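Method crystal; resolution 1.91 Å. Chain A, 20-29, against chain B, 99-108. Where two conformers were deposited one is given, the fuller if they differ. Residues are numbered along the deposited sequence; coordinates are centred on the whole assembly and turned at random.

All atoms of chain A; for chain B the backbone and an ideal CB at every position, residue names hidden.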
# COMPACT_ATOMS: atom_id res chain seq x y z
N VAL A 20 -3.82 13.79 -5.75
CA VAL A 20 -2.78 13.17 -6.57
C VAL A 20 -3.32 11.92 -7.27
O VAL A 20 -3.15 11.74 -8.48
CB VAL A 20 -1.55 12.77 -5.73
CG1 VAL A 20 -0.56 11.93 -6.57
CG2 VAL A 20 -0.87 14.01 -5.15
N GLN A 21 -4.00 11.07 -6.52
CA GLN A 21 -4.41 9.78 -7.07
C GLN A 21 -5.56 9.90 -8.06
O GLN A 21 -5.63 9.14 -9.02
CB GLN A 21 -4.73 8.76 -5.97
CG GLN A 21 -3.52 8.37 -5.09
CD GLN A 21 -2.48 7.56 -5.86
OE1 GLN A 21 -1.54 8.12 -6.43
NE2 GLN A 21 -2.67 6.25 -5.91
N LYS A 22 -6.46 10.86 -7.85
CA LYS A 22 -7.55 11.08 -8.79
C LYS A 22 -7.05 11.64 -10.13
O LYS A 22 -7.50 11.22 -11.19
CB LYS A 22 -8.61 12.00 -8.19
CG LYS A 22 -9.46 11.31 -7.14
CD LYS A 22 -10.51 10.40 -7.80
CE LYS A 22 -11.41 9.78 -6.74
NZ LYS A 22 -12.54 8.99 -7.32
N ILE A 23 -6.11 12.58 -10.06
CA ILE A 23 -5.50 13.12 -11.27
C ILE A 23 -4.78 12.02 -12.05
O ILE A 23 -4.94 11.90 -13.27
CB ILE A 23 -4.54 14.27 -10.97
CG1 ILE A 23 -5.31 15.46 -10.41
CG2 ILE A 23 -3.78 14.68 -12.24
CD1 ILE A 23 -6.40 15.93 -11.32
N LYS A 24 -4.00 11.21 -11.34
CA LYS A 24 -3.31 10.07 -11.95
C LYS A 24 -4.29 9.11 -12.64
O LYS A 24 -4.07 8.68 -13.78
CB LYS A 24 -2.52 9.32 -10.87
CG LYS A 24 -1.60 8.24 -11.42
CD LYS A 24 -0.88 7.46 -10.31
CE LYS A 24 0.12 8.31 -9.54
NZ LYS A 24 0.92 7.52 -8.55
N GLU A 25 -5.38 8.78 -11.95
CA GLU A 25 -6.41 7.87 -12.48
C GLU A 25 -7.08 8.46 -13.72
O GLU A 25 -7.39 7.75 -14.67
CB GLU A 25 -7.47 7.58 -11.40
CG GLU A 25 -8.39 6.40 -11.76
CD GLU A 25 -9.54 6.23 -10.77
OE1 GLU A 25 -9.55 6.93 -9.73
OE2 GLU A 25 -10.42 5.39 -11.04
N GLN A 26 -7.32 9.76 -13.71
CA GLN A 26 -7.91 10.41 -14.88
C GLN A 26 -6.98 10.39 -16.08
O GLN A 26 -7.44 10.30 -17.22
CB GLN A 26 -8.33 11.84 -14.56
CG GLN A 26 -9.57 11.91 -13.70
CD GLN A 26 -9.98 13.31 -13.42
OE1 GLN A 26 -9.44 14.26 -13.99
NE2 GLN A 26 -10.94 13.47 -12.52
N VAL A 27 -5.68 10.47 -15.84
CA VAL A 27 -4.71 10.29 -16.91
C VAL A 27 -4.80 8.87 -17.42
O VAL A 27 -4.86 8.65 -18.64
CB VAL A 27 -3.26 10.63 -16.47
CG1 VAL A 27 -2.28 10.24 -17.56
CG2 VAL A 27 -3.14 12.10 -16.14
N VAL A 28 -4.82 7.89 -16.52
CA VAL A 28 -4.95 6.49 -16.93
C VAL A 28 -6.20 6.26 -17.78
O VAL A 28 -6.15 5.55 -18.78
CB VAL A 28 -4.94 5.53 -15.72
CG1 VAL A 28 -5.38 4.13 -16.15
CG2 VAL A 28 -3.55 5.50 -15.09
N LYS A 29 -7.32 6.87 -17.39
CA LYS A 29 -8.57 6.75 -18.13
C LYS A 29 -8.57 7.42 -19.49
O LYS A 29 -9.43 7.15 -20.32
CB LYS A 29 -9.73 7.36 -17.34
CG LYS A 29 -10.13 6.60 -16.09
CD LYS A 29 -11.28 7.30 -15.39
CE LYS A 29 -11.35 6.93 -13.91
NZ LYS A 29 -11.39 5.46 -13.71
N UNK B 99 -6.21 -1.24 -4.07
CA UNK B 99 -6.69 -0.44 -5.19
C UNK B 99 -5.69 0.64 -5.58
O UNK B 99 -5.35 0.79 -6.76
CB UNK B 99 -8.04 0.20 -4.84
N UNK B 100 -5.20 1.37 -4.58
CA UNK B 100 -4.27 2.46 -4.80
C UNK B 100 -2.95 1.95 -5.41
O UNK B 100 -2.37 2.60 -6.28
CB UNK B 100 -4.00 3.19 -3.48
N UNK B 101 -2.52 0.77 -4.97
CA UNK B 101 -1.28 0.18 -5.45
C UNK B 101 -1.43 -0.24 -6.91
O UNK B 101 -0.53 -0.02 -7.73
CB UNK B 101 -0.88 -1.02 -4.58
N UNK B 102 -2.57 -0.83 -7.23
CA UNK B 102 -2.86 -1.17 -8.61
C UNK B 102 -2.90 0.08 -9.51
O UNK B 102 -2.34 0.07 -10.61
CB UNK B 102 -4.19 -1.92 -8.69
N UNK B 103 -3.54 1.15 -9.04
CA UNK B 103 -3.52 2.40 -9.79
C UNK B 103 -2.08 2.85 -10.05
O UNK B 103 -1.74 3.26 -11.17
CB UNK B 103 -4.29 3.49 -9.04
N UNK B 104 -1.23 2.75 -9.03
CA UNK B 104 0.15 3.21 -9.18
C UNK B 104 0.91 2.38 -10.22
O UNK B 104 1.60 2.94 -11.07
CB UNK B 104 0.87 3.15 -7.83
N UNK B 105 0.78 1.06 -10.14
CA UNK B 105 1.41 0.18 -11.11
C UNK B 105 0.90 0.45 -12.53
O UNK B 105 1.69 0.55 -13.47
CB UNK B 105 1.16 -1.28 -10.73
N UNK B 106 -0.42 0.54 -12.69
CA UNK B 106 -1.01 0.77 -14.01
C UNK B 106 -0.52 2.09 -14.60
O UNK B 106 -0.16 2.16 -15.78
CB UNK B 106 -2.54 0.77 -13.92
N UNK B 107 -0.46 3.13 -13.77
CA UNK B 107 0.07 4.40 -14.21
C UNK B 107 1.53 4.29 -14.68
O UNK B 107 1.94 4.95 -15.63
CB UNK B 107 -0.04 5.42 -13.08
N UNK B 108 2.30 3.45 -14.00
CA UNK B 108 3.70 3.27 -14.34
C UNK B 108 3.89 2.31 -15.52
O UNK B 108 5.02 1.96 -15.87
CB UNK B 108 4.47 2.76 -13.12

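Two helices cross at 49°, their axes 9.9 Å apart at the closest, which leaves room for side chains of moderate size. Chain A offers Q21(A), K24(A), E25(A) and V28(A) along its near side, polar at the start and apolar further on.

Position 99 is helical, and its CA-to-CB bond runs sideways with nothing of chain A within 5.5 Å of the ideal CB. Almost any helix-tolerant residue would do. It is K99(B), an extended chain that makes no close contact here and bonds elsewhere in the structure.

Position 100 also points sideways, but its ideal CB lies 4.1 Å from Q21(A) NE2, an amide nitrogen with hydrogens to give. An acceptor on a flexible stem suits: Glu, Gln, perhaps Asp. The residue is E100(B), with chi1 and chi2 both m, which brings its carboxylate nearer to chain A. Q21(A) NE2 donates to E100(B) OE1 at 2.6 Å, with an N-H...acceptor angle of 163°.

Position 101 points away and 102 is out of reach; chain A sets no rule for either. They are T101(B) and I102(B).

Position 103 points toward chain A, its ideal CB 4.5 Å from Q21(A) NE2 and 5.4 Å from K24(A) CD. Beyond it lies a hollow lined by Q21(A), K24(A), E25(A) and V28(A), with backbone and aliphatic carbon on its walls. A sizeable apolar knob suits: Leu, Ile or Met. L103(B), with chi1 t and chi2 p, fills the hole. Its CD1 lies 3.7 Å from E25(A) CA and 4.2 Å from V28(A) CG2, while its CD2 comes within 3.4 Å of Q21(A) O.

Position 104 is again sideways, but K24(A) NZ is 4.4 Å from its ideal CB and Q21(A) NE2 is 5.1 Å away. Two donors so near ask for a short acceptor, Asp above all, with Asn as a neutral alternative. In D104(B), OD1 takes both: K24(A) NZ approaches D104(B) OD1 at 2.8 Å in a salt bridge, and Q21(A) NE2 donates to D104(B) OD1 at 3.0 Å. A water accepts from K24(A) NZ and donates to D104(B) O, tying the same lysine to the backbone.

Position 105 is out of reach and free as far as chain A is concerned; it is L105(B).

Position 106 points toward chain A, its ideal CB 4.9 Å from V28(A) CG1. A small or medium apolar residue, Ala, Val or Ile, is reasonable. V106(B) sets its CG1 3.9 Å from V28(A) CG1.

Position 107 points toward chain A at close quarters: the ideal CB is 3.5 Å from K24(A) CD and 4.0 Å from V28(A) CG2. The crowding favours a side chain that leads outward along the aliphatic lysine stem, whether Leu, Met or an aromatic. Y107(B), chi1 t, has its CG 3.4 Å from K24(A) CG, and V27(A) CG1 meets the ring edge 4.1 Å from Y107(B) CE1.

Position 108 has left the helix, points sideways and meets nothing; most residues suit; it is L108(B).

Chain B 99-108: KETILDLVYL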
# COMPACT_ATOMS: atom_id res chain seq x y z
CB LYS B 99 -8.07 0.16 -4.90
CG LYS B 99 -8.59 0.94 -6.08
CD LYS B 99 -10.08 1.22 -5.99
CE LYS B 99 -10.55 1.80 -7.30
NZ LYS B 99 -11.98 2.22 -7.24
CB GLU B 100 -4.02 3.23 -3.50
CG GLU B 100 -5.26 3.98 -2.98
CD GLU B 100 -5.72 5.09 -3.92
OE1 GLU B 100 -4.89 5.62 -4.70
OE2 GLU B 100 -6.92 5.45 -3.89
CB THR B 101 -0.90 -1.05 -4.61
OG1 THR B 101 -0.76 -0.65 -3.24
CG2 THR B 101 0.42 -1.63 -5.09
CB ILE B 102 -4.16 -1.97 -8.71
CG1 ILE B 102 -3.92 -3.38 -8.16
CG2 ILE B 102 -4.68 -2.01 -10.16
CD1 ILE B 102 -5.17 -4.20 -8.03
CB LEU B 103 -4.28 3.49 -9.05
CG LEU B 103 -4.13 4.91 -9.59
CD1 LEU B 103 -4.64 5.02 -11.03
CD2 LEU B 103 -4.84 5.89 -8.70
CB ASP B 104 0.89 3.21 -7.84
CG ASP B 104 0.46 4.36 -6.94
OD1 ASP B 104 -0.31 5.23 -7.39
OD2 ASP B 104 0.92 4.39 -5.78
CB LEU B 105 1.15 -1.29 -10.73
CG LEU B 105 1.82 -1.80 -9.46
CD1 LEU B 105 1.21 -3.13 -9.04
CD2 LEU B 105 3.33 -1.93 -9.63
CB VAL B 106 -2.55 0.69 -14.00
CG1 VAL B 106 -3.11 1.11 -15.36
CG2 VAL B 106 -3.01 -0.72 -13.66
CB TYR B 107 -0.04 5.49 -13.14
CG TYR B 107 0.60 6.77 -13.62
CD1 TYR B 107 -0.06 7.59 -14.52
CD2 TYR B 107 1.89 7.11 -13.24
CE1 TYR B 107 0.53 8.73 -15.02
CE2 TYR B 107 2.50 8.27 -13.73
CZ TYR B 107 1.80 9.07 -14.63
OH TYR B 107 2.37 10.21 -15.13
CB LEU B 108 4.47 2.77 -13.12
CG LEU B 108 4.60 3.80 -11.99
CD1 LEU B 108 5.02 3.13 -10.70
CD2 LEU B 108 5.61 4.88 -12.37
O HOH W 1 2.36 5.59 -9.81
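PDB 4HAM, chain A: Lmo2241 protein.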